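Local atomic coordinates of glycoside hydrolase family 88 protein (Bacteroides vulgatus, PDB entry 4Q88), a protein that is of unproven function but probably hydrolyses carbohydrate substrates as a family 88 glycoside hydrolase. Residues W141-Y146 against D212-A217; V184-R189 against Q241-S246. All coordinates share one frame; numbering follows the deposited sequence.

Contact 1: residues W141-Y146 against D212-A217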
loop_
_atom_site.group_PDB
_atom_site.type_symbol
_atom_site.label_atom_id
_atom_site.label_comp_id
_atom_site.label_asym_id
_atom_site.label_seq_id
_atom_site.Cartn_x
_atom_site.Cartn_y
_atom_site.Cartn_z
ATOM N N TRP A 141 0.747 1.042 -13.713
ATOM C CA TRP A 141 1.625 1.845 -12.836
ATOM C C TRP A 141 1.818 1.039 -11.567
ATOM O O TRP A 141 0.888 0.312 -11.152
ATOM C CB TRP A 141 1.089 3.277 -12.651
ATOM C CG TRP A 141 -0.008 3.433 -11.694
ATOM C CD1 TRP A 141 0.068 4.058 -10.484
ATOM C CD2 TRP A 141 -1.382 3.007 -11.847
ATOM N NE1 TRP A 141 -1.177 4.021 -9.851
ATOM C CE2 TRP A 141 -2.060 3.344 -10.652
ATOM C CE3 TRP A 141 -2.077 2.306 -12.838
ATOM C CZ2 TRP A 141 -3.393 3.023 -10.434
ATOM C CZ3 TRP A 141 -3.397 1.965 -12.609
ATOM C CH2 TRP A 141 -4.048 2.354 -11.430
ATOM N N VAL A 142 3.008 1.075 -10.966
ATOM C CA VAL A 142 3.301 0.086 -9.926
ATOM C C VAL A 142 2.394 0.232 -8.689
ATOM O O VAL A 142 2.047 -0.767 -8.059
ATOM C CB VAL A 142 4.786 0.092 -9.530
ATOM C CG1 VAL A 142 5.131 1.337 -8.733
ATOM C CG2 VAL A 142 5.134 -1.149 -8.699
ATOM N N ASP A 143 1.948 1.461 -8.405
ATOM C CA ASP A 143 1.141 1.729 -7.217
ATOM C C ASP A 143 -0.181 0.896 -7.246
ATOM O O ASP A 143 -0.766 0.585 -6.206
ATOM C CB ASP A 143 0.767 3.191 -7.045
ATOM C CG ASP A 143 1.855 4.194 -7.391
ATOM O OD1 ASP A 143 2.716 3.966 -8.250
ATOM O OD2 ASP A 143 1.750 5.291 -6.865
ATOM N N ALA A 144 -0.639 0.547 -8.448
ATOM C CA ALA A 144 -1.848 -0.229 -8.670
ATOM C C ALA A 144 -1.806 -1.526 -7.928
ATOM O O ALA A 144 -2.860 -2.045 -7.523
ATOM C CB ALA A 144 -2.063 -0.546 -10.134
ATOM N N LEU A 145 -0.613 -2.095 -7.762
ATOM C CA LEU A 145 -0.553 -3.316 -7.005
ATOM C C LEU A 145 -1.093 -3.211 -5.582
ATOM O O LEU A 145 -1.756 -4.141 -5.100
ATOM C CB LEU A 145 0.858 -3.930 -7.011
ATOM C CG LEU A 145 1.499 -4.179 -8.393
ATOM C CD1 LEU A 145 2.837 -4.895 -8.191
ATOM C CD2 LEU A 145 0.575 -5.016 -9.276
ATOM N N TYR A 146 -0.750 -2.168 -4.842
ATOM C CA TYR A 146 -1.341 -2.005 -3.547
ATOM C C TYR A 146 -2.811 -1.650 -3.681
ATOM O O TYR A 146 -3.637 -2.112 -2.868
ATOM C CB TYR A 146 -0.594 -0.936 -2.731
ATOM C CG TYR A 146 -1.115 -0.815 -1.321
ATOM C CD1 TYR A 146 -2.217 -0.009 -1.027
ATOM C CD2 TYR A 146 -0.559 -1.552 -0.276
ATOM C CE1 TYR A 146 -2.718 0.043 0.280
ATOM C CE2 TYR A 146 -1.028 -1.477 1.001
ATOM C CZ TYR A 146 -2.141 -0.713 1.280
ATOM O OH TYR A 146 -2.608 -0.692 2.583
ATOM N N ASP A 212 7.895 0.906 -5.078
ATOM C CA ASP A 212 8.281 -0.394 -4.597
ATOM C C ASP A 212 7.727 -0.708 -3.224
ATOM O O ASP A 212 7.398 -1.909 -2.952
ATOM C CB ASP A 212 9.774 -0.636 -4.682
ATOM C CG ASP A 212 10.206 -0.944 -6.077
ATOM O OD1 ASP A 212 10.010 -2.089 -6.470
ATOM O OD2 ASP A 212 10.593 0.004 -6.842
ATOM N N GLY A 213 7.532 0.306 -2.397
ATOM C CA GLY A 213 6.795 0.113 -1.124
ATOM C C GLY A 213 5.387 -0.399 -1.356
ATOM O O GLY A 213 4.939 -1.346 -0.699
ATOM N N TRP A 214 4.670 0.252 -2.279
ATOM C CA TRP A 214 3.314 -0.208 -2.595
ATOM C C TRP A 214 3.346 -1.700 -2.994
ATOM O O TRP A 214 2.561 -2.530 -2.483
ATOM C CB TRP A 214 2.704 0.608 -3.743
ATOM C CG TRP A 214 2.333 2.028 -3.463
ATOM C CD1 TRP A 214 2.647 3.102 -4.253
ATOM C CD2 TRP A 214 1.542 2.561 -2.380
ATOM N NE1 TRP A 214 2.091 4.218 -3.749
ATOM C CE2 TRP A 214 1.464 3.936 -2.572
ATOM C CE3 TRP A 214 0.931 2.018 -1.256
ATOM C CZ2 TRP A 214 0.785 4.765 -1.707
ATOM C CZ3 TRP A 214 0.271 2.870 -0.385
ATOM C CH2 TRP A 214 0.192 4.211 -0.632
ATOM N N ALA A 215 4.287 -2.073 -3.871
ATOM C CA ALA A 215 4.349 -3.420 -4.370
ATOM C C ALA A 215 4.657 -4.434 -3.267
ATOM O O ALA A 215 3.979 -5.476 -3.148
ATOM C CB ALA A 215 5.395 -3.547 -5.506
ATOM N N PHE A 216 5.656 -4.123 -2.442
ATOM C CA PHE A 216 6.101 -5.029 -1.376
ATOM C C PHE A 216 4.996 -5.205 -0.310
ATOM O O PHE A 216 4.711 -6.363 0.091
ATOM C CB PHE A 216 7.361 -4.464 -0.746
ATOM C CG PHE A 216 8.063 -5.365 0.208
ATOM C CD1 PHE A 216 8.559 -6.582 -0.172
ATOM C CD2 PHE A 216 8.393 -4.888 1.487
ATOM C CE1 PHE A 216 9.235 -7.393 0.718
ATOM C CE2 PHE A 216 9.126 -5.676 2.354
ATOM C CZ PHE A 216 9.566 -6.918 1.982
ATOM N N ALA A 217 4.397 -4.114 0.139
ATOM C CA ALA A 217 3.238 -4.223 1.092
ATOM C C ALA A 217 2.041 -4.959 0.448
ATOM O O ALA A 217 1.354 -5.700 1.132
ATOM C CB ALA A 217 2.793 -2.866 1.549
HETATM O O HOH W 1 1.785 7.118 -4.765
#
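The backbones approach most closely where Y146 CA lies 5.1 Å from W214 CA, just after a type I turn from W141 to A144 brings the chain into the helix that carries Y146. With CG anti to the backbone N (chi1 -175°), the phenol ring of Y146 reaches over to the indole, where its CG lies 3.5 Å from W214 CE3. W214 CZ3 sits over one face of the phenol toward its rim, yet the planes are inclined at 44°. W214 O meets the phenol edge in plane, and the hydroxyl of Y146 bonds to T46. The contact is buried near the centre of the chain, where helices 144-159 and 209-225 pack in what is probably the six-hairpin (alpha/alpha) toroid of this family. At the other end of the indole, D143 CG approaches W214 CD1 to 3.4 Å, its carboxylate plane turned 34° from the ring. One water donates to D143 OD2 (2.8 Å) and accepts from W214 NE1 (3.1 Å). An alanine at W214 would probably leave this water without its N-H donor and open a gap between D143 and Y146. A215 CB touches both V142 CG2 (4.0 Å) and L145 CD1 (3.9 Å).

Contact 2: residues V184-R189 against Q241-S246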
loop_
_atom_site.group_PDB
_atom_site.type_symbol
_atom_site.label_atom_id
_atom_site.label_comp_id
_atom_site.label_asym_id
_atom_site.label_seq_id
_atom_site.Cartn_x
_atom_site.Cartn_y
_atom_site.Cartn_z
ATOM N N VAL A 184 17.365 -7.003 -10.901
ATOM C CA VAL A 184 17.466 -6.265 -9.658
ATOM C C VAL A 184 16.485 -6.782 -8.603
ATOM O O VAL A 184 16.775 -6.754 -7.410
ATOM C CB VAL A 184 17.206 -4.776 -9.874
ATOM C CG1 VAL A 184 17.284 -4.041 -8.546
ATOM C CG2 VAL A 184 18.248 -4.218 -10.836
ATOM N N GLY A 185 15.340 -7.216 -9.041
ATOM C CA GLY A 185 14.272 -7.640 -8.110
ATOM C C GLY A 185 13.441 -6.489 -7.618
ATOM O O GLY A 185 12.886 -6.564 -6.508
ATOM N N LEU A 186 13.345 -5.414 -8.421
ATOM C CA LEU A 186 12.519 -4.256 -8.077
ATOM C C LEU A 186 11.735 -3.815 -9.293
ATOM O O LEU A 186 12.087 -4.185 -10.424
ATOM C CB LEU A 186 13.408 -3.095 -7.570
ATOM C CG LEU A 186 14.224 -3.315 -6.295
ATOM C CD1 LEU A 186 15.161 -2.128 -6.080
ATOM C CD2 LEU A 186 13.304 -3.461 -5.106
ATOM N N TYR A 187 10.670 -3.048 -9.037
ATOM C CA TYR A 187 9.796 -2.489 -10.026
ATOM C C TYR A 187 10.137 -1.024 -10.324
ATOM O O TYR A 187 10.331 -0.198 -9.391
ATOM C CB TYR A 187 8.343 -2.468 -9.565
ATOM C CG TYR A 187 7.716 -3.844 -9.482
ATOM C CD1 TYR A 187 7.797 -4.591 -8.339
ATOM C CD2 TYR A 187 7.015 -4.352 -10.545
ATOM C CE1 TYR A 187 7.218 -5.857 -8.282
ATOM C CE2 TYR A 187 6.398 -5.573 -10.501
ATOM C CZ TYR A 187 6.512 -6.331 -9.369
ATOM O OH TYR A 187 5.930 -7.577 -9.343
ATOM N N TYR A 188 10.166 -0.699 -11.621
ATOM C CA TYR A 188 10.097 0.679 -12.101
ATOM C C TYR A 188 8.667 1.170 -11.877
ATOM O O TYR A 188 7.700 0.376 -11.861
ATOM C CB TYR A 188 10.426 0.785 -13.586
ATOM C CG TYR A 188 11.841 0.329 -13.903
ATOM C CD1 TYR A 188 12.939 1.162 -13.606
ATOM C CD2 TYR A 188 12.092 -0.887 -14.494
ATOM C CE1 TYR A 188 14.244 0.751 -13.861
ATOM C CE2 TYR A 188 13.400 -1.302 -14.764
ATOM C CZ TYR A 188 14.466 -0.466 -14.452
ATOM O OH TYR A 188 15.780 -0.888 -14.712
ATOM N N ARG A 189 8.541 2.463 -11.683
ATOM C CA ARG A 189 7.220 2.968 -11.320
ATOM C C ARG A 189 6.167 2.981 -12.430
ATOM O O ARG A 189 4.988 2.925 -12.127
ATOM C CB ARG A 189 7.288 4.270 -10.587
ATOM C CG ARG A 189 7.520 5.477 -11.442
ATOM C CD ARG A 189 7.455 6.758 -10.631
ATOM N NE ARG A 189 6.093 7.184 -10.246
ATOM C CZ ARG A 189 5.832 8.373 -9.703
ATOM N NH1 ARG A 189 6.832 9.257 -9.507
ATOM N NH2 ARG A 189 4.591 8.702 -9.348
ATOM N N GLN A 241 9.999 -12.671 -1.216
ATOM C CA GLN A 241 11.299 -12.941 -0.633
ATOM C C GLN A 241 12.442 -12.284 -1.410
ATOM O O GLN A 241 13.406 -11.788 -0.808
ATOM C CB GLN A 241 11.527 -14.432 -0.511
ATOM C CG GLN A 241 10.618 -15.047 0.541
ATOM C CD GLN A 241 10.682 -16.569 0.524
ATOM O OE1 GLN A 241 10.918 -17.212 -0.558
ATOM N NE2 GLN A 241 10.409 -17.171 1.678
ATOM N N THR A 242 12.352 -12.316 -2.738
ATOM C CA THR A 242 13.381 -11.648 -3.566
ATOM C C THR A 242 13.373 -10.156 -3.411
ATOM O O THR A 242 14.433 -9.522 -3.308
ATOM C CB THR A 242 13.133 -11.997 -5.017
ATOM O OG1 THR A 242 13.164 -13.421 -5.183
ATOM C CG2 THR A 242 14.165 -11.363 -5.907
HETATM N N MSE A 243 12.178 -9.540 -3.383
HETATM C CA MSE A 243 12.113 -8.121 -3.145
HETATM C C MSE A 243 12.649 -7.767 -1.788
HETATM O O MSE A 243 13.341 -6.767 -1.617
HETATM C CB MSE A 243 10.664 -7.570 -3.221
HETATM C CG MSE A 243 10.036 -7.714 -4.590
HETATM SE SE MSE A 243 8.348 -6.696 -4.592
HETATM C CE MSE A 243 9.085 -4.867 -4.481
ATOM N N ALA A 244 12.381 -8.600 -0.787
ATOM C CA ALA A 244 12.880 -8.323 0.560
ATOM C C ALA A 244 14.408 -8.188 0.571
ATOM O O ALA A 244 14.973 -7.261 1.199
ATOM C CB ALA A 244 12.458 -9.434 1.551
ATOM N N LYS A 245 15.056 -9.092 -0.118
ATOM C CA LYS A 245 16.490 -9.084 -0.179
ATOM C C LYS A 245 16.993 -7.788 -0.942
ATOM O O LYS A 245 17.974 -7.119 -0.493
ATOM C CB LYS A 245 16.982 -10.326 -0.868
ATOM C CG LYS A 245 18.481 -10.469 -0.794
ATOM C CD LYS A 245 18.951 -11.860 -1.177
ATOM C CE LYS A 245 20.456 -11.968 -0.952
ATOM N NZ LYS A 245 20.987 -13.238 -1.530
ATOM N N SER A 246 16.379 -7.481 -2.086
ATOM C CA SER A 246 16.805 -6.300 -2.859
ATOM C C SER A 246 16.556 -4.990 -2.114
ATOM O O SER A 246 17.378 -3.999 -2.164
ATOM C CB SER A 246 16.112 -6.320 -4.196
ATOM O OG SER A 246 16.464 -7.499 -4.885
#
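Two groups grip the hydroxyl of Y187, whose ring meets M243 across the contact: the carboxylate of D176 and the guanidinium of R239. These bonds fix the far end of the phenol. M243, a selenomethionine in this crystal, approaches from the side: its SE lies 3.9 Å from Y187 CE1, in the plane of the ring and 90° off its normal. This is a Met-aromatic contact of the edge type. The bend at chi3 (69°) turns the methyl back along the phenol, where M243 CE comes 4.1 Å from Y187 CD1. The motif on this side is a short, weakly bonded antiparallel hairpin, strand 186-187 pairing with strand 180-181, laid against helix 233-249. Its G185 has positive phi (84°), and a side chain there would press against its own preceding carbonyl and crowd T242 CG2, which explains the glycine. G185 O is buried with no polar partner in the model, and faces M243 CG at 3.6 Å instead. L186 CD2 adds a loose apolar touch at 4.5 Å from M243 CE. In the conformer of S246 described here, one of two deposited, S246 OG donates to V184 O over 2.7 Å in the carbonyl plane; the second conformer makes the permanence of this bond doubtful.

The centres of the two contacts lie about 11 Å apart, and their segments alternate along the chain: 141-146, 184-189, 212-217, then 241-246. Strand 186-187 and helices 209-225 and 233-249 follow one another, and the middle one, helix 209-225 of contact 1, touches both the strand (A215 on Y187) and helix 233-249 (F216 on M243). Direct bonds probably join the contacts: D212 OD1 accepts from Y187 N at 2.8 Å, and V142 N donates to R189 O at 2.9 Å. V142 CG2 also packs on Y187 CB. The centre of contact 1 lies about 6 Å from that of the chain and the centre of contact 2 about 15 Å, so they tie the helical interior to a hairpin farther out.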